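Local coordinates for protein phospholipase C-beta (PLC-beta) (Sepia officinalis, PDB 3QR0) that belongs to the phospholipase C-beta family and combines a PH domain, EF-hand-like regions, a calcium-binding TIM barrel and a C2 domain, at residues V70-R74 against E354-Q358; Y112-D116 against F600-D604; L611-E615 against R751-N755. All coordinates share one frame. Where two conformers were deposited one is given. Numbering follows the deposited sequence.

In the fold
From the N terminus, the chain first lays down the PH domain, which supplies strand 70-74 and the loop 112-116. Interaction 1 closes a loop of about 280 residues when helix 354-358 of the X region of the TIM barrel meets that strand. Interaction 2 starts inside this loop and ends far beyond it, at 600-604 in the Y region, so the two contacts cross. Interaction 3 follows both in series. It joins the end of helix 605-613 to the turn 751-755 after strand 746-751 of the C2 region. The three contacts touch one another: Arg-71, Tyr-112 and Ser-754 meet at one point. Together they tie PH domain, barrel and C2 region around one junction.

Interaction 1 of 3, residues V70-R74 against E354-Q358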
ATOM      1  N   VAL A  70       1.994   9.826   8.614  1.00 21.58           N
ATOM      2  CA  VAL A  70       2.337  11.069   7.926  1.00 21.61           C
ATOM      3  C   VAL A  70       2.271  10.813   6.421  1.00 21.14           C
ATOM      4  O   VAL A  70       2.802   9.813   5.926  1.00 21.00           O
ATOM      5  CB  VAL A  70       3.719  11.611   8.348  1.00 21.85           C
ATOM      6  CG1 VAL A  70       4.218  12.654   7.352  1.00 22.63           C
ATOM      7  CG2 VAL A  70       3.637  12.198   9.761  1.00 22.52           C
ATOM      8  N   ARG A  71       1.585  11.705   5.714  1.00 21.02           N
ATOM      9  CA  ARG A  71       1.313  11.540   4.284  1.00 20.96           C
ATOM     10  C   ARG A  71       2.187  12.430   3.426  1.00 20.91           C
ATOM     11  O   ARG A  71       2.641  12.033   2.354  1.00 21.10           O
ATOM     12  CB  ARG A  71      -0.162  11.843   4.004  1.00 21.07           C
ATOM     13  CG  ARG A  71      -1.125  10.905   4.717  1.00 21.82           C
ATOM     14  CD  ARG A  71      -1.025   9.497   4.188  1.00 22.43           C
ATOM     15  NE  ARG A  71      -1.759   8.534   5.005  1.00 23.24           N
ATOM     16  CZ  ARG A  71      -1.948   7.257   4.680  1.00 22.45           C
ATOM     17  NH1 ARG A  71      -1.474   6.766   3.542  1.00 21.90           N
ATOM     18  NH2 ARG A  71      -2.628   6.467   5.497  1.00 22.95           N
ATOM     19  N   ASP A  72       2.414  13.648   3.889  1.00 21.38           N
ATOM     20  CA  ASP A  72       3.286  14.555   3.183  1.00 21.87           C
ATOM     21  C   ASP A  72       3.808  15.617   4.133  1.00 22.11           C
ATOM     22  O   ASP A  72       3.209  15.884   5.176  1.00 21.73           O
ATOM     23  CB  ASP A  72       2.537  15.212   2.019  1.00 21.86           C
ATOM     24  CG  ASP A  72       3.456  15.611   0.868  1.00 23.80           C
ATOM     25  OD1 ASP A  72       4.698  15.474   0.979  1.00 24.90           O
ATOM     26  OD2 ASP A  72       2.925  16.074  -0.162  1.00 25.86           O
ATOM     27  N   ILE A  73       4.949  16.185   3.765  1.00 22.41           N
ATOM     28  CA  ILE A  73       5.481  17.366   4.406  1.00 23.04           C
ATOM     29  C   ILE A  73       6.008  18.243   3.284  1.00 23.65           C
ATOM     30  O   ILE A  73       6.716  17.766   2.391  1.00 23.68           O
ATOM     31  CB  ILE A  73       6.560  17.038   5.472  1.00 23.28           C
ATOM     32  CG1 ILE A  73       7.155  18.324   6.050  1.00 23.64           C
ATOM     33  CG2 ILE A  73       7.637  16.119   4.909  1.00 23.33           C
ATOM     34  CD1 ILE A  73       7.967  18.109   7.314  1.00 23.67           C
ATOM     35  N   ARG A  74       5.612  19.515   3.312  1.00 23.95           N
ATOM     36  CA  ARG A  74       5.899  20.458   2.231  1.00 24.54           C
ATOM     37  C   ARG A  74       6.492  21.731   2.793  1.00 25.33           C
ATOM     38  O   ARG A  74       6.204  22.104   3.926  1.00 24.99           O
ATOM     39  CB  ARG A  74       4.612  20.813   1.491  1.00 24.46           C
ATOM     40  CG  ARG A  74       3.942  19.641   0.841  1.00 24.27           C
ATOM     41  CD  ARG A  74       2.477  19.885   0.565  1.00 23.33           C
ATOM     42  NE  ARG A  74       1.820  18.611   0.307  1.00 23.86           N
ATOM     43  CZ  ARG A  74       0.505  18.430   0.216  1.00 23.84           C
ATOM     44  NH1 ARG A  74      -0.336  19.453   0.326  1.00 24.43           N
ATOM     45  NH2 ARG A  74       0.041  17.207  -0.002  1.00 23.97           N
ATOM     46  N   GLU A 354      -6.442  18.342  -3.533  1.00 21.27           N
ATOM     47  CA  GLU A 354      -5.526  17.605  -2.649  1.00 21.20           C
ATOM     48  C   GLU A 354      -5.542  16.089  -2.863  1.00 20.49           C
ATOM     49  O   GLU A 354      -4.512  15.430  -2.698  1.00 19.80           O
ATOM     50  CB  GLU A 354      -5.831  17.935  -1.181  1.00 21.50           C
ATOM     51  CG  GLU A 354      -4.929  17.243  -0.146  1.00 22.32           C
ATOM     52  CD  GLU A 354      -3.446  17.579  -0.289  1.00 24.04           C
ATOM     53  OE1 GLU A 354      -3.098  18.739  -0.603  1.00 24.43           O
ATOM     54  OE2 GLU A 354      -2.619  16.669  -0.065  1.00 25.02           O
ATOM     55  N   ILE A 355      -6.700  15.536  -3.236  1.00 19.93           N
ATOM     56  CA  ILE A 355      -6.795  14.100  -3.526  1.00 19.34           C
ATOM     57  C   ILE A 355      -5.796  13.657  -4.606  1.00 19.11           C
ATOM     58  O   ILE A 355      -5.292  12.537  -4.553  1.00 18.97           O
ATOM     59  CB  ILE A 355      -8.255  13.680  -3.904  1.00 19.26           C
ATOM     60  CG1 ILE A 355      -8.404  12.151  -3.963  1.00 19.64           C
ATOM     61  CG2 ILE A 355      -8.679  14.304  -5.227  1.00 19.17           C
ATOM     62  CD1 ILE A 355      -8.028  11.428  -2.682  1.00 19.68           C
ATOM     63  N   TYR A 356      -5.493  14.528  -5.570  1.00 19.45           N
ATOM     64  CA  TYR A 356      -4.486  14.205  -6.590  1.00 19.52           C
ATOM     65  C   TYR A 356      -3.103  13.998  -5.985  1.00 19.29           C
ATOM     66  O   TYR A 356      -2.392  13.068  -6.356  1.00 19.08           O
ATOM     67  CB  TYR A 356      -4.436  15.262  -7.697  1.00 20.03           C
ATOM     68  CG  TYR A 356      -5.572  15.122  -8.680  1.00 20.15           C
ATOM     69  CD1 TYR A 356      -5.454  14.306  -9.806  1.00 19.13           C
ATOM     70  CD2 TYR A 356      -6.774  15.788  -8.472  1.00 21.00           C
ATOM     71  CE1 TYR A 356      -6.509  14.166 -10.701  1.00 19.08           C
ATOM     72  CE2 TYR A 356      -7.828  15.660  -9.361  1.00 21.22           C
ATOM     73  CZ  TYR A 356      -7.696  14.850 -10.466  1.00 20.56           C
ATOM     74  OH  TYR A 356      -8.758  14.733 -11.332  1.00 20.89           O
ATOM     75  N   ARG A 357      -2.727  14.859  -5.042  1.00 19.68           N
ATOM     76  CA  ARG A 357      -1.460  14.703  -4.347  1.00 19.53           C
ATOM     77  C   ARG A 357      -1.487  13.385  -3.573  1.00 19.21           C
ATOM     78  O   ARG A 357      -0.555  12.597  -3.658  1.00 18.93           O
ATOM     79  CB  ARG A 357      -1.201  15.880  -3.397  1.00 19.98           C
ATOM     80  CG  ARG A 357      -1.131  17.230  -4.077  1.00 20.22           C
ATOM     81  CD  ARG A 357      -0.647  18.329  -3.137  1.00 20.94           C
ATOM     82  NE  ARG A 357      -0.733  19.640  -3.777  1.00 20.58           N
ATOM     83  CZ  ARG A 357      -1.785  20.466  -3.737  1.00 22.02           C
ATOM     84  NH1 ARG A 357      -2.884  20.169  -3.054  1.00 22.68           N
ATOM     85  NH2 ARG A 357      -1.725  21.623  -4.379  1.00 22.99           N
ATOM     86  N   GLN A 358      -2.575  13.125  -2.846  1.00 19.00           N
ATOM     87  CA  GLN A 358      -2.647  11.921  -2.012  1.00 18.73           C
ATOM     88  C   GLN A 358      -2.585  10.634  -2.826  1.00 18.43           C
ATOM     89  O   GLN A 358      -1.920   9.679  -2.421  1.00 18.47           O
ATOM     90  CB  GLN A 358      -3.897  11.924  -1.123  1.00 18.68           C
ATOM     91  CG  GLN A 358      -3.887  12.997  -0.044  1.00 19.20           C
ATOM     92  CD  GLN A 358      -2.681  12.912   0.869  1.00 19.18           C
ATOM     93  OE1 GLN A 358      -2.296  11.827   1.310  1.00 19.40           O
ATOM     94  NE2 GLN A 358      -2.080  14.063   1.169  1.00 18.94           N
TER
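Strand 70-74 of the PH domain meets helix 354-358 of the barrel at 110° between their directions, with axes 10.1 Å apart at closest approach. The contact is mainly polar. At its centre lies Arg-74. Its NH2 donates to Glu-354 OE2 at 2.7 Å and its NH1 to Glu-354 OE1 at 3.0 Å, a two-pronged salt bridge in which Glu-354 OE2 lies near the guanidinium plane. On its own strand, Arg-74 NE donates to Asp-72 OD2 at 2.8 Å and NH2 to the same OD2 at 3.1 Å, so NH2 serves both acids. Glu-354 is shared as well. Its OE1 accepts from Arg-357 NH1 at 2.8 Å, and its OE2 from Gln-358 NE2 at 2.9 Å. The two arginines come close, with Arg-74 NH1 4.1 Å from Arg-357 NE, and Arg-357 CD lies over one face of the Arg-74 guanidinium. Acids offset the two arginines: Asp-72 and Glu-354 within the contact, and Glu-402, which takes Arg-357 NE. Asp-72 OD1 pairs with Lys-406. Arg-71 packs its CB 3.4 Å from Gln-358 OE1, but its guanidinium leads away to Ser-754 and Gly-111. Arg-71 and Asp-72 both face Cys-109, a classic beta bulge at this edge strand. The chemistry implies a largely buried contact whose two acids and two arginines compensate each other, joining PH domain and barrel through salt bridges with hydrogen-bond geometry.

Interaction 2 of 3, residues Y112-D116 against F600-D604; sequences YNYID and FQCFD
Neither segment is regular helix or strand. Loop 112-116 is folded by Asn-113, whose OD1 accepts from Ile-115 N and Asp-116 N, both at 2.8 Å, an Asx turn within an Asx motif. CA atoms pair Ile-115 with Gln-601 at 6.5 Å and Asn-113 with Phe-603 at 9.0 Å. Phe-600 O accepts from Tyr-114 OH at 2.7 Å, near the Tyr-114 ring plane; chi1 p of Tyr-114 allows this. Gln-601 sets CB 3.8 Å from Ile-115 CD1, while its amide end turns off to Gly-344. Phe-603, phi/psi -86/53, centres an inverse gamma turn with CA-to-CB toward the loop. With chi1 m, its ring edge meets the face of Tyr-114 in a T-shaped pair, centroids 5.0 Å apart and planes at 61°. Its CE2 also lies 3.8 Å from both Asn-113 CB and Ile-115 CG1. Asp-604 weakly N-caps helix 605-613 at Met-607 N. The chemistry implies a largely apolar, aromatic joint between PH domain and barrel, with one hydroxyl-to-carbonyl bond giving it direction.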
ATOM      1  N   TYR A 112      -4.704   8.406   9.377  1.00 23.17           N
ATOM      2  CA  TYR A 112      -4.788   6.944   9.389  1.00 23.83           C
ATOM      3  C   TYR A 112      -5.032   6.418   7.971  1.00 23.36           C
ATOM      4  O   TYR A 112      -4.376   5.479   7.530  1.00 23.47           O
ATOM      5  CB  TYR A 112      -5.909   6.506  10.331  1.00 24.60           C
ATOM      6  CG  TYR A 112      -5.842   5.067  10.762  1.00 26.96           C
ATOM      7  CD1 TYR A 112      -4.727   4.577  11.440  1.00 29.47           C
ATOM      8  CD2 TYR A 112      -6.900   4.195  10.523  1.00 29.37           C
ATOM      9  CE1 TYR A 112      -4.664   3.257  11.857  1.00 30.06           C
ATOM     10  CE2 TYR A 112      -6.847   2.870  10.942  1.00 30.43           C
ATOM     11  CZ  TYR A 112      -5.721   2.411  11.604  1.00 30.86           C
ATOM     12  OH  TYR A 112      -5.644   1.105  12.021  1.00 33.45           O
ATOM     13  N   ASN A 113      -6.004   7.035   7.294  0.50 23.37           N
ATOM     14  CA  ASN A 113      -6.237   6.870   5.860  0.50 23.16           C
ATOM     15  C   ASN A 113      -5.950   8.204   5.183  0.50 23.47           C
ATOM     16  O   ASN A 113      -5.799   9.220   5.866  0.50 23.89           O
ATOM     17  CB  ASN A 113      -7.680   6.411   5.577  0.50 23.05           C
ATOM     18  CG  ASN A 113      -8.728   7.482   5.910  0.50 22.65           C
ATOM     19  OD1 ASN A 113      -8.884   8.469   5.196  0.50 18.17           O
ATOM     20  ND2 ASN A 113      -9.470   7.262   6.989  0.50 23.31           N
ATOM     21  N   TYR A 114      -5.857   8.209   3.853  1.00 23.57           N
ATOM     22  CA  TYR A 114      -5.487   9.438   3.119  1.00 23.87           C
ATOM     23  C   TYR A 114      -6.656  10.324   2.683  1.00 24.32           C
ATOM     24  O   TYR A 114      -6.435  11.365   2.060  1.00 24.39           O
ATOM     25  CB  TYR A 114      -4.595   9.118   1.904  1.00 23.59           C
ATOM     26  CG  TYR A 114      -5.133   8.028   1.019  1.00 23.95           C
ATOM     27  CD1 TYR A 114      -6.231   8.253   0.188  1.00 23.87           C
ATOM     28  CD2 TYR A 114      -4.555   6.762   1.019  1.00 23.82           C
ATOM     29  CE1 TYR A 114      -6.736   7.248  -0.611  1.00 24.27           C
ATOM     30  CE2 TYR A 114      -5.054   5.750   0.220  1.00 23.49           C
ATOM     31  CZ  TYR A 114      -6.142   5.996  -0.590  1.00 23.75           C
ATOM     32  OH  TYR A 114      -6.640   4.991  -1.381  1.00 23.93           O
ATOM     33  N   ILE A 115      -7.884   9.923   3.000  1.00 24.72           N
ATOM     34  CA  ILE A 115      -9.060  10.739   2.698  1.00 25.24           C
ATOM     35  C   ILE A 115      -9.362  11.703   3.850  1.00 25.78           C
ATOM     36  O   ILE A 115      -9.690  12.867   3.612  1.00 26.45           O
ATOM     37  CB  ILE A 115     -10.302   9.868   2.411  1.00 25.17           C
ATOM     38  CG1 ILE A 115     -10.069   8.978   1.185  1.00 25.35           C
ATOM     39  CG2 ILE A 115     -11.525  10.744   2.179  1.00 26.40           C
ATOM     40  CD1 ILE A 115      -9.853   9.747  -0.105  1.00 25.42           C
ATOM     41  N   ASP A 116      -9.246  11.221   5.086  1.00 25.58           N
ATOM     42  CA  ASP A 116      -9.482  12.044   6.269  1.00 26.76           C
ATOM     43  C   ASP A 116      -8.144  12.533   6.831  1.00 25.98           C
ATOM     44  O   ASP A 116      -7.526  11.872   7.664  1.00 25.62           O
ATOM     45  CB  ASP A 116     -10.262  11.257   7.331  1.00 27.49           C
ATOM     46  CG  ASP A 116     -10.831  12.149   8.431  1.00 31.02           C
ATOM     47  OD1 ASP A 116     -10.597  13.377   8.402  1.00 36.33           O
ATOM     48  OD2 ASP A 116     -11.530  11.626   9.327  1.00 34.95           O
ATOM     49  N   PHE A 600     -10.101   5.296  -5.433  1.00 19.42           N
ATOM     50  CA  PHE A 600      -9.173   5.314  -4.296  1.00 19.67           C
ATOM     51  C   PHE A 600      -9.811   5.758  -2.985  1.00 20.00           C
ATOM     52  O   PHE A 600      -9.266   5.477  -1.917  1.00 20.41           O
ATOM     53  CB  PHE A 600      -7.934   6.173  -4.606  1.00 19.61           C
ATOM     54  CG  PHE A 600      -6.809   5.398  -5.229  1.00 19.53           C
ATOM     55  CD1 PHE A 600      -7.015   4.663  -6.384  1.00 19.65           C
ATOM     56  CD2 PHE A 600      -5.549   5.387  -4.652  1.00 19.57           C
ATOM     57  CE1 PHE A 600      -5.988   3.936  -6.953  1.00 20.12           C
ATOM     58  CE2 PHE A 600      -4.514   4.669  -5.222  1.00 19.37           C
ATOM     59  CZ  PHE A 600      -4.731   3.938  -6.364  1.00 20.00           C
ATOM     60  N   GLN A 601     -10.960   6.429  -3.064  1.00 20.15           N
ATOM     61  CA  GLN A 601     -11.659   6.908  -1.873  1.00 20.77           C
ATOM     62  C   GLN A 601     -12.509   5.834  -1.200  1.00 21.29           C
ATOM     63  O   GLN A 601     -12.997   6.043  -0.094  1.00 21.58           O
ATOM     64  CB  GLN A 601     -12.549   8.115  -2.211  1.00 20.95           C
ATOM     65  CG  GLN A 601     -13.799   7.799  -3.031  1.00 20.63           C
ATOM     66  CD  GLN A 601     -13.574   7.847  -4.531  1.00 19.98           C
ATOM     67  OE1 GLN A 601     -12.512   7.455  -5.042  1.00 20.11           O
ATOM     68  NE2 GLN A 601     -14.579   8.325  -5.251  1.00 19.48           N
ATOM     69  N   CYS A 602     -12.710   4.703  -1.873  1.00 21.60           N
ATOM     70  CA  CYS A 602     -13.523   3.623  -1.326  1.00 22.36           C
ATOM     71  C   CYS A 602     -12.616   2.494  -0.865  1.00 22.15           C
ATOM     72  O   CYS A 602     -12.078   1.759  -1.683  1.00 21.76           O
ATOM     73  CB  CYS A 602     -14.510   3.113  -2.368  1.00 22.61           C
ATOM     74  SG  CYS A 602     -15.611   1.802  -1.776  1.00 25.64           S
ATOM     75  N   PHE A 603     -12.473   2.357   0.452  1.00 22.75           N
ATOM     76  CA  PHE A 603     -11.565   1.373   1.044  1.00 23.07           C
ATOM     77  C   PHE A 603     -12.209   0.001   1.194  1.00 23.39           C
ATOM     78  O   PHE A 603     -12.201  -0.596   2.270  1.00 24.20           O
ATOM     79  CB  PHE A 603     -11.039   1.889   2.380  1.00 23.39           C
ATOM     80  CG  PHE A 603     -10.117   3.073   2.237  1.00 23.59           C
ATOM     81  CD1 PHE A 603      -8.857   2.915   1.674  1.00 24.84           C
ATOM     82  CD2 PHE A 603     -10.519   4.341   2.626  1.00 25.44           C
ATOM     83  CE1 PHE A 603      -8.003   3.998   1.524  1.00 24.27           C
ATOM     84  CE2 PHE A 603      -9.671   5.435   2.475  1.00 24.63           C
ATOM     85  CZ  PHE A 603      -8.414   5.260   1.926  1.00 24.63           C
ATOM     86  N   ASP A 604     -12.755  -0.497   0.092  1.00 23.12           N
ATOM     87  CA  ASP A 604     -13.329  -1.830   0.058  1.00 23.11           C
ATOM     88  C   ASP A 604     -12.230  -2.857  -0.252  1.00 22.47           C
ATOM     89  O   ASP A 604     -11.055  -2.499  -0.373  1.00 21.39           O
ATOM     90  CB  ASP A 604     -14.492  -1.899  -0.941  1.00 23.48           C
ATOM     91  CG  ASP A 604     -14.100  -1.520  -2.374  1.00 23.85           C
ATOM     92  OD1 ASP A 604     -12.929  -1.150  -2.645  1.00 24.06           O
ATOM     93  OD2 ASP A 604     -15.000  -1.593  -3.239  1.00 24.26           O
TER

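Interaction 3 of 3, residues L611-E615 against R751-N755. With GOL (glycerol), chain K.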
ATOM      1  N   LEU A 611      -3.579  -1.599  -2.929  1.00 20.09           N
ATOM      2  CA  LEU A 611      -2.505  -0.946  -2.188  1.00 20.65           C
ATOM      3  C   LEU A 611      -1.513  -1.969  -1.636  1.00 20.83           C
ATOM      4  O   LEU A 611      -0.307  -1.721  -1.623  1.00 20.86           O
ATOM      5  CB  LEU A 611      -3.068  -0.072  -1.071  1.00 20.59           C
ATOM      6  CG  LEU A 611      -3.936   1.086  -1.577  1.00 21.61           C
ATOM      7  CD1 LEU A 611      -4.566   1.826  -0.406  1.00 22.17           C
ATOM      8  CD2 LEU A 611      -3.130   2.024  -2.444  1.00 22.25           C
ATOM      9  N   GLY A 612      -2.024  -3.127  -1.222  1.00 20.85           N
ATOM     10  CA  GLY A 612      -1.185  -4.234  -0.785  1.00 21.08           C
ATOM     11  C   GLY A 612      -0.182  -4.733  -1.812  1.00 21.48           C
ATOM     12  O   GLY A 612       0.998  -4.911  -1.488  1.00 21.92           O
ATOM     13  N   VAL A 613      -0.629  -4.954  -3.045  1.00 21.43           N
ATOM     14  CA  VAL A 613       0.250  -5.519  -4.069  1.00 21.68           C
ATOM     15  C   VAL A 613       1.231  -4.494  -4.626  1.00 21.54           C
ATOM     16  O   VAL A 613       2.383  -4.833  -4.911  1.00 21.11           O
ATOM     17  CB  VAL A 613      -0.525  -6.212  -5.233  1.00 22.07           C
ATOM     18  CG1 VAL A 613      -1.485  -7.287  -4.683  1.00 21.67           C
ATOM     19  CG2 VAL A 613      -1.271  -5.216  -6.085  1.00 22.06           C
ATOM     20  N   PHE A 614       0.787  -3.242  -4.751  1.00 21.66           N
ATOM     21  CA  PHE A 614       1.628  -2.182  -5.312  1.00 21.73           C
ATOM     22  C   PHE A 614       2.600  -1.551  -4.301  1.00 22.30           C
ATOM     23  O   PHE A 614       3.331  -0.623  -4.652  1.00 22.64           O
ATOM     24  CB  PHE A 614       0.768  -1.102  -5.997  1.00 21.50           C
ATOM     25  CG  PHE A 614       0.348  -1.462  -7.401  1.00 20.95           C
ATOM     26  CD1 PHE A 614       1.289  -1.573  -8.410  1.00 20.27           C
ATOM     27  CD2 PHE A 614      -0.985  -1.701  -7.709  1.00 20.11           C
ATOM     28  CE1 PHE A 614       0.913  -1.904  -9.704  1.00 19.67           C
ATOM     29  CE2 PHE A 614      -1.366  -2.035  -8.997  1.00 20.01           C
ATOM     30  CZ  PHE A 614      -0.415  -2.134  -9.995  1.00 20.08           C
ATOM     31  N   GLU A 615       2.624  -2.048  -3.066  1.00 22.66           N
ATOM     32  CA  GLU A 615       3.692  -1.707  -2.134  1.00 23.14           C
ATOM     33  C   GLU A 615       5.019  -2.260  -2.642  1.00 22.96           C
ATOM     34  O   GLU A 615       6.070  -1.660  -2.429  1.00 22.66           O
ATOM     35  CB  GLU A 615       3.429  -2.270  -0.735  1.00 23.62           C
ATOM     36  CG  GLU A 615       4.455  -1.774   0.283  1.00 26.07           C
ATOM     37  CD  GLU A 615       4.277  -2.346   1.662  1.00 29.88           C
ATOM     38  OE1 GLU A 615       3.661  -3.426   1.805  1.00 32.45           O
ATOM     39  OE2 GLU A 615       4.757  -1.697   2.616  1.00 33.34           O
ATOM     40  N   ARG A 751      -1.962  -4.254   8.759  1.00 19.88           N
ATOM     41  CA  ARG A 751      -2.064  -2.971   8.084  1.00 20.04           C
ATOM     42  C   ARG A 751      -3.505  -2.490   8.096  1.00 20.04           C
ATOM     43  O   ARG A 751      -4.444  -3.300   8.178  1.00 19.31           O
ATOM     44  CB  ARG A 751      -1.619  -3.122   6.631  1.00 20.08           C
ATOM     45  CG  ARG A 751      -0.234  -3.706   6.474  1.00 21.52           C
ATOM     46  CD  ARG A 751       0.807  -2.678   6.817  1.00 23.45           C
ATOM     47  NE  ARG A 751       2.168  -3.204   6.744  1.00 26.01           N
ATOM     48  CZ  ARG A 751       2.816  -3.495   5.617  1.00 28.21           C
ATOM     49  NH1 ARG A 751       2.239  -3.345   4.430  1.00 28.99           N
ATOM     50  NH2 ARG A 751       4.059  -3.950   5.682  1.00 30.29           N
ATOM     51  N   ASN A 752      -3.689  -1.173   8.029  1.00 20.05           N
ATOM     52  CA  ASN A 752      -5.028  -0.622   7.859  1.00 20.53           C
ATOM     53  C   ASN A 752      -5.412  -0.670   6.377  1.00 20.77           C
ATOM     54  O   ASN A 752      -4.684  -1.247   5.567  1.00 20.26           O
ATOM     55  CB  ASN A 752      -5.168   0.777   8.493  1.00 20.57           C
ATOM     56  CG  ASN A 752      -4.287   1.834   7.853  1.00 19.45           C
ATOM     57  OD1 ASN A 752      -3.856   1.719   6.706  1.00 17.76           O
ATOM     58  ND2 ASN A 752      -4.022   2.895   8.611  1.00 18.72           N
ATOM     59  N   GLU A 753      -6.552  -0.084   6.029  1.00 21.87           N
ATOM     60  CA  GLU A 753      -7.072  -0.175   4.656  1.00 22.46           C
ATOM     61  C   GLU A 753      -6.173   0.513   3.640  1.00 21.92           C
ATOM     62  O   GLU A 753      -6.097   0.078   2.488  1.00 21.97           O
ATOM     63  CB  GLU A 753      -8.477   0.417   4.559  1.00 23.16           C
ATOM     64  CG  GLU A 753      -9.530  -0.307   5.365  1.00 25.48           C
ATOM     65  CD  GLU A 753      -9.728   0.280   6.753  1.00 28.45           C
ATOM     66  OE1 GLU A 753      -8.769   0.866   7.314  1.00 30.17           O
ATOM     67  OE2 GLU A 753     -10.849   0.145   7.283  1.00 30.20           O
ATOM     68  N   SER A 754      -5.482   1.573   4.065  1.00 21.87           N
ATOM     69  CA  SER A 754      -4.531   2.283   3.194  1.00 21.57           C
ATOM     70  C   SER A 754      -3.158   1.605   3.147  1.00 21.39           C
ATOM     71  O   SER A 754      -2.219   2.134   2.557  1.00 20.77           O
ATOM     72  CB  SER A 754      -4.369   3.742   3.640  1.00 21.70           C
ATOM     73  OG  SER A 754      -3.668   3.837   4.869  1.00 21.88           O
ATOM     74  N   ASN A 755      -3.059   0.438   3.782  1.00 21.42           N
ATOM     75  CA  ASN A 755      -1.833  -0.353   3.861  1.00 21.61           C
ATOM     76  C   ASN A 755      -0.721   0.287   4.691  1.00 21.36           C
ATOM     77  O   ASN A 755       0.451  -0.002   4.481  1.00 21.42           O
ATOM     78  CB  ASN A 755      -1.304  -0.744   2.466  1.00 21.52           C
ATOM     79  CG  ASN A 755      -0.506  -2.053   2.484  1.00 22.75           C
ATOM     80  OD1 ASN A 755      -0.827  -2.984   3.230  1.00 26.51           O
ATOM     81  ND2 ASN A 755       0.535  -2.125   1.666  1.00 22.02           N
TER
HETATM   82  C1  GOL K1208       0.861   2.065  -1.151  1.00 53.67           C
HETATM   83  O1  GOL K1208       0.723   0.944  -2.005  1.00 53.32           O
HETATM   84  C2  GOL K1208       1.032   1.614   0.301  1.00 53.50           C
HETATM   85  O2  GOL K1208       1.199   0.216   0.340  1.00 52.85           O
HETATM   86  C3  GOL K1208       2.232   2.279   0.968  1.00 53.59           C
HETATM   87  O3  GOL K1208       2.018   2.394   2.359  1.00 53.49           O
HETATM   88  O   HOH W   1       1.745  -5.110   1.235  1.00 23.39           O
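The ionic part comes first. Glu-615 OE1 pairs with Arg-751 NH1 at 3.0 Å, near the guanidinium plane, while Glu-615 OE2 bonds to Asn-148. Asn-755 joins by weak hydrogen bonds: its ND2 donates to Glu-615 OE1 at 3.4 Å, and its OD1 accepts from Arg-751 NH1 at 3.3 Å. One water bridges both segments. It donates to Gly-612 O at 2.8 Å and to Glu-615 OE1 at 2.6 Å, and accepts from Asn-755 ND2 at 3.2 Å. Glycerol, probably from the crystallisation liquor, also bridges them. Its O1 donates to Leu-611 O at 2.9 Å; its O2 accepts from Asn-755 ND2 at 2.8 Å and donates to Leu-611 O at 3.1 Å. In van der Waals contact, Leu-611 CD1 lies 3.6 Å from Ser-754 CA and 3.7 Å from Glu-753 O, and Leu-611 CB 4.0 Å from Asn-755 CB. Gly-612 CA comes within 3.7 Å of Asn-755 ND2. Among CA atoms, those of Gly-612 and Asn-755 are nearest, 6.1 Å apart. Residues Asn-752 to Asn-755 form a type I beta turn, closed by Asn-755 N to Asn-752 O at 2.9 Å. The arrangement is a beta turn from the C2 region docked on the C-terminal end of a TIM-barrel helix.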